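Local coordinates for protein transcription regulator AcaB (Escherichia coli, PDB 6N8B) that regulates transcription, probably acting in the control of conjugative transfer of IncC plasmids, at residues I163-R175 against T198-A212. Numbering follows the deposited sequence.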
loop_
_atom_site.group_PDB
_atom_site.type_symbol
_atom_site.label_atom_id
_atom_site.label_comp_id
_atom_site.label_asym_id
_atom_site.label_seq_id
_atom_site.Cartn_x
_atom_site.Cartn_y
_atom_site.Cartn_z
ATOM N N ILE A 163 1.238 2.317 5.579
ATOM C CA ILE A 163 1.769 3.665 5.391
ATOM C C ILE A 163 3.281 3.629 5.187
ATOM O O ILE A 163 3.811 4.286 4.283
ATOM C CB ILE A 163 1.375 4.571 6.571
ATOM C CG1 ILE A 163 -0.119 4.912 6.515
ATOM C CG2 ILE A 163 2.190 5.846 6.544
ATOM C CD1 ILE A 163 -0.530 5.725 5.288
ATOM N N LYS A 164 4.007 2.869 6.017
ATOM C CA LYS A 164 5.441 2.730 5.761
ATOM C C LYS A 164 5.725 1.930 4.493
ATOM O O LYS A 164 6.745 2.170 3.837
ATOM C CB LYS A 164 6.190 2.178 6.981
ATOM C CG LYS A 164 5.594 1.020 7.717
ATOM C CD LYS A 164 6.700 0.155 8.292
ATOM C CE LYS A 164 7.136 0.656 9.668
ATOM N NZ LYS A 164 6.114 0.558 10.755
ATOM N N LEU A 165 4.861 0.980 4.127
ATOM C CA LEU A 165 5.013 0.347 2.819
ATOM C C LEU A 165 4.898 1.382 1.707
ATOM O O LEU A 165 5.724 1.418 0.787
ATOM C CB LEU A 165 3.969 -0.748 2.628
ATOM C CG LEU A 165 4.047 -1.383 1.238
ATOM C CD1 LEU A 165 5.436 -1.949 0.976
ATOM C CD2 LEU A 165 2.985 -2.442 1.074
ATOM N N ALA A 166 3.876 2.239 1.784
ATOM C CA ALA A 166 3.783 3.384 0.886
ATOM C C ALA A 166 5.067 4.202 0.903
ATOM O O ALA A 166 5.672 4.455 -0.145
ATOM C CB ALA A 166 2.591 4.257 1.283
ATOM N N GLY A 167 5.502 4.610 2.099
ATOM C CA GLY A 167 6.714 5.408 2.216
ATOM C C GLY A 167 7.918 4.755 1.578
ATOM O O GLY A 167 8.769 5.426 0.991
ATOM N N ARG A 168 7.995 3.435 1.656
ATOM C CA ARG A 168 9.202 2.773 1.197
ATOM C C ARG A 168 9.219 2.617 -0.314
ATOM O O ARG A 168 10.271 2.776 -0.943
ATOM C CB ARG A 168 9.335 1.453 1.925
ATOM C CG ARG A 168 9.837 1.764 3.306
ATOM C CD ARG A 168 10.496 0.598 3.891
ATOM N NE ARG A 168 11.779 0.454 3.199
ATOM C CZ ARG A 168 12.355 -0.692 2.886
ATOM N NH1 ARG A 168 11.759 -1.792 3.242
ATOM N NH2 ARG A 168 13.512 -0.718 2.224
ATOM N N ILE A 169 8.059 2.333 -0.905
ATOM C CA ILE A 169 7.908 2.428 -2.354
ATOM C C ILE A 169 8.424 3.775 -2.841
ATOM O O ILE A 169 9.283 3.852 -3.729
ATOM C CB ILE A 169 6.436 2.212 -2.743
ATOM C CG1 ILE A 169 6.055 0.741 -2.553
ATOM C CG2 ILE A 169 6.183 2.678 -4.168
ATOM C CD1 ILE A 169 4.584 0.466 -2.733
ATOM N N ILE A 170 7.912 4.858 -2.252
ATOM C CA ILE A 170 8.358 6.194 -2.638
ATOM C C ILE A 170 9.845 6.360 -2.361
ATOM O O ILE A 170 10.583 6.906 -3.187
ATOM C CB ILE A 170 7.513 7.259 -1.916
ATOM C CG1 ILE A 170 6.110 7.302 -2.525
ATOM C CG2 ILE A 170 8.180 8.626 -1.993
ATOM C CD1 ILE A 170 5.005 7.343 -1.507
ATOM N N GLY A 171 10.317 5.849 -1.221
ATOM C CA GLY A 171 11.745 5.874 -0.952
ATOM C C GLY A 171 12.546 5.132 -2.006
ATOM O O GLY A 171 13.579 5.620 -2.475
ATOM N N ILE A 172 12.072 3.946 -2.402
ATOM C CA ILE A 172 12.682 3.226 -3.516
ATOM C C ILE A 172 12.657 4.083 -4.774
ATOM O O ILE A 172 13.619 4.098 -5.553
ATOM C CB ILE A 172 11.974 1.876 -3.731
ATOM C CG1 ILE A 172 12.310 0.913 -2.589
ATOM C CG2 ILE A 172 12.357 1.279 -5.074
ATOM C CD1 ILE A 172 11.535 -0.388 -2.628
ATOM N N GLU A 173 11.569 4.831 -4.980
ATOM C CA GLU A 173 11.491 5.675 -6.166
ATOM C C GLU A 173 12.502 6.809 -6.090
ATOM O O GLU A 173 13.123 7.159 -7.098
ATOM C CB GLU A 173 10.074 6.230 -6.334
ATOM C CG GLU A 173 9.960 7.374 -7.342
ATOM C CD GLU A 173 8.851 8.353 -7.003
ATOM O OE1 GLU A 173 8.173 8.153 -5.973
ATOM O OE2 GLU A 173 8.663 9.328 -7.760
ATOM N N LYS A 174 12.726 7.357 -4.894
ATOM C CA LYS A 174 13.717 8.416 -4.763
ATOM C C LYS A 174 15.141 7.894 -4.873
ATOM O O LYS A 174 16.021 8.637 -5.317
ATOM C CB LYS A 174 13.538 9.158 -3.435
ATOM C CG LYS A 174 12.100 9.554 -3.128
ATOM C CD LYS A 174 11.915 9.962 -1.669
ATOM C CE LYS A 174 12.281 11.416 -1.437
ATOM N NZ LYS A 174 11.317 12.340 -2.093
ATOM N N ARG A 175 15.392 6.631 -4.520
ATOM C CA ARG A 175 16.725 6.090 -4.760
ATOM C C ARG A 175 16.966 5.837 -6.243
ATOM O O ARG A 175 18.097 5.983 -6.718
ATOM C CB ARG A 175 16.956 4.822 -3.939
ATOM C CG ARG A 175 16.732 5.052 -2.462
ATOM C CD ARG A 175 17.760 4.354 -1.596
ATOM N NE ARG A 175 17.977 2.946 -1.896
ATOM C CZ ARG A 175 18.771 2.169 -1.167
ATOM N NH1 ARG A 175 19.398 2.677 -0.113
ATOM N NH2 ARG A 175 18.943 0.894 -1.486
ATOM N N THR A 198 5.051 14.533 -1.571
ATOM C CA THR A 198 4.437 13.564 -0.671
ATOM C C THR A 198 3.730 14.358 0.420
ATOM O O THR A 198 4.363 14.843 1.361
ATOM C CB THR A 198 5.485 12.610 -0.104
ATOM O OG1 THR A 198 6.090 11.875 -1.177
ATOM C CG2 THR A 198 4.850 11.642 0.876
ATOM N N GLY A 199 2.411 14.503 0.280
ATOM C CA GLY A 199 1.649 15.347 1.182
ATOM C C GLY A 199 1.489 14.796 2.581
ATOM O O GLY A 199 1.098 15.548 3.480
ATOM N N ASP A 200 1.791 13.519 2.790
ATOM C CA ASP A 200 1.651 12.883 4.093
ATOM C C ASP A 200 3.021 12.848 4.756
ATOM O O ASP A 200 3.978 12.322 4.176
ATOM C CB ASP A 200 1.083 11.471 3.957
ATOM C CG ASP A 200 0.643 10.898 5.282
ATOM O OD1 ASP A 200 -0.414 11.326 5.794
ATOM O OD2 ASP A 200 1.365 10.042 5.830
ATOM N N LYS A 201 3.119 13.413 5.964
ATOM C CA LYS A 201 4.427 13.529 6.602
ATOM C C LYS A 201 4.952 12.171 7.047
ATOM O O LYS A 201 6.162 11.931 7.005
ATOM C CB LYS A 201 4.377 14.500 7.783
ATOM C CG LYS A 201 5.765 14.896 8.271
ATOM C CD LYS A 201 5.807 15.308 9.726
ATOM C CE LYS A 201 7.251 15.450 10.185
ATOM N NZ LYS A 201 7.654 14.338 11.098
ATOM N N GLU A 202 4.068 11.275 7.492
ATOM C CA GLU A 202 4.519 9.932 7.848
ATOM C C GLU A 202 5.134 9.240 6.640
ATOM O O GLU A 202 6.187 8.600 6.742
ATOM C CB GLU A 202 3.356 9.084 8.371
ATOM C CG GLU A 202 2.929 9.311 9.810
ATOM C CD GLU A 202 2.108 8.143 10.338
ATOM O OE1 GLU A 202 2.679 7.036 10.474
ATOM O OE2 GLU A 202 0.886 8.303 10.541
ATOM N N ILE A 203 4.480 9.359 5.484
ATOM C CA ILE A 203 4.963 8.712 4.270
ATOM C C ILE A 203 6.274 9.338 3.813
ATOM O O ILE A 203 7.198 8.635 3.388
ATOM C CB ILE A 203 3.884 8.785 3.176
ATOM C CG1 ILE A 203 2.623 8.050 3.632
ATOM C CG2 ILE A 203 4.407 8.190 1.886
ATOM C CD1 ILE A 203 1.571 7.897 2.559
ATOM N N ALA A 204 6.380 10.666 3.900
ATOM C CA ALA A 204 7.612 11.335 3.497
ATOM C C ALA A 204 8.775 10.981 4.415
ATOM O O ALA A 204 9.918 10.881 3.951
ATOM C CB ALA A 204 7.404 12.849 3.464
ATOM N N ASP A 205 8.508 10.771 5.707
ATOM C CA ASP A 205 9.580 10.421 6.635
ATOM C C ASP A 205 10.124 9.028 6.348
ATOM O O ASP A 205 11.342 8.813 6.374
ATOM C CB ASP A 205 9.080 10.513 8.077
ATOM C CG ASP A 205 8.926 11.944 8.551
ATOM O OD1 ASP A 205 9.090 12.869 7.731
ATOM O OD2 ASP A 205 8.631 12.144 9.747
ATOM N N GLU A 206 9.241 8.069 6.067
ATOM C CA GLU A 206 9.700 6.717 5.769
ATOM C C GLU A 206 10.423 6.661 4.430
ATOM O O GLU A 206 11.307 5.819 4.236
ATOM C CB GLU A 206 8.518 5.749 5.788
ATOM C CG GLU A 206 8.883 4.300 5.509
ATOM C CD GLU A 206 9.695 3.662 6.624
ATOM O OE1 GLU A 206 9.621 4.141 7.778
ATOM O OE2 GLU A 206 10.412 2.678 6.343
ATOM N N ALA A 207 10.080 7.562 3.507
ATOM C CA ALA A 207 10.774 7.601 2.225
ATOM C C ALA A 207 12.188 8.140 2.379
ATOM O O ALA A 207 13.112 7.684 1.694
ATOM C CB ALA A 207 9.984 8.447 1.227
ATOM N N GLU A 208 12.384 9.103 3.279
ATOM C CA GLU A 208 13.719 9.655 3.462
ATOM C C GLU A 208 14.619 8.726 4.260
ATOM O O GLU A 208 15.839 8.735 4.058
ATOM C CB GLU A 208 13.631 11.031 4.120
ATOM C CG GLU A 208 13.025 12.075 3.199
ATOM C CD GLU A 208 13.993 12.502 2.111
ATOM O OE1 GLU A 208 15.216 12.313 2.296
ATOM O OE2 GLU A 208 13.533 13.006 1.065
ATOM N N LYS A 209 14.052 7.903 5.147
ATOM C CA LYS A 209 14.854 6.855 5.768
ATOM C C LYS A 209 15.246 5.802 4.742
ATOM O O LYS A 209 16.398 5.354 4.707
ATOM C CB LYS A 209 14.089 6.207 6.923
ATOM C CG LYS A 209 13.563 7.173 7.971
ATOM C CD LYS A 209 13.308 6.455 9.289
ATOM C CE LYS A 209 12.839 7.418 10.369
ATOM N NZ LYS A 209 11.356 7.554 10.380
ATOM N N THR A 210 14.297 5.402 3.894
ATOM C CA THR A 210 14.560 4.433 2.844
ATOM C C THR A 210 15.480 4.982 1.764
ATOM O O THR A 210 16.048 4.197 0.998
ATOM C CB THR A 210 13.236 3.983 2.224
ATOM O OG1 THR A 210 12.289 3.742 3.270
ATOM C CG2 THR A 210 13.417 2.709 1.411
ATOM N N LYS A 211 15.687 6.298 1.721
ATOM C CA LYS A 211 16.628 6.875 0.774
ATOM C C LYS A 211 18.074 6.762 1.240
ATOM O O LYS A 211 18.985 6.860 0.410
ATOM C CB LYS A 211 16.269 8.342 0.522
ATOM C CG LYS A 211 16.842 8.921 -0.759
ATOM C CD LYS A 211 16.408 10.366 -0.959
ATOM C CE LYS A 211 17.278 11.323 -0.161
ATOM N NZ LYS A 211 17.030 12.740 -0.541
ATOM N N ALA A 212 18.308 6.537 2.530
ATOM C CA ALA A 212 19.665 6.367 3.039
ATOM C C ALA A 212 20.104 4.906 2.972
ATOM O O ALA A 212 20.200 4.227 3.995
ATOM C CB ALA A 212 19.766 6.884 4.461
#
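In I203, chi1 of -61° sets CG2 opposite the backbone N, and in I170 CG1 stands anti to the carbonyl carbon and carries CD1 toward I203. I203 CG2 and I170 CD1 meet at 3.5 Å, the two side chains crossing at about a right angle. This is knobs-into-holes packing of the C-terminal helix 201-211 on helix 148-182. The axes of the two segments approach to 7.1 Å and cross at -48°. I203 sits as a knob among I163, A166, G167 and I170. A207 fills the next hole, formed by G167, I170, G171 and K174. The backbones come close at two glycines: G167 CA lies 3.5 Å from I203 O, and G171 CA lies 3.5 Å from A207 O.

The polar groups lie around this apolar seam. R168 bends at chi3 and crosses T210. Its NE gives a weak hydrogen bond to T210 OG1 (3.3 Å, 143°), and T210 CG2 lies at the guanidinium edge. K174 NZ is held mainly by a salt bridge to E195; its bridge to E208 OE2 is long, at 3.9 Å. At the start of the helix, D200 is the N-cap and also pairs with R40 of helix 32-59, which binds E202 too. This ties the terminal helix to a second helix of the chain. The capping bond runs from I203 N to the anti side of D200 OD2, over 3.2 Å.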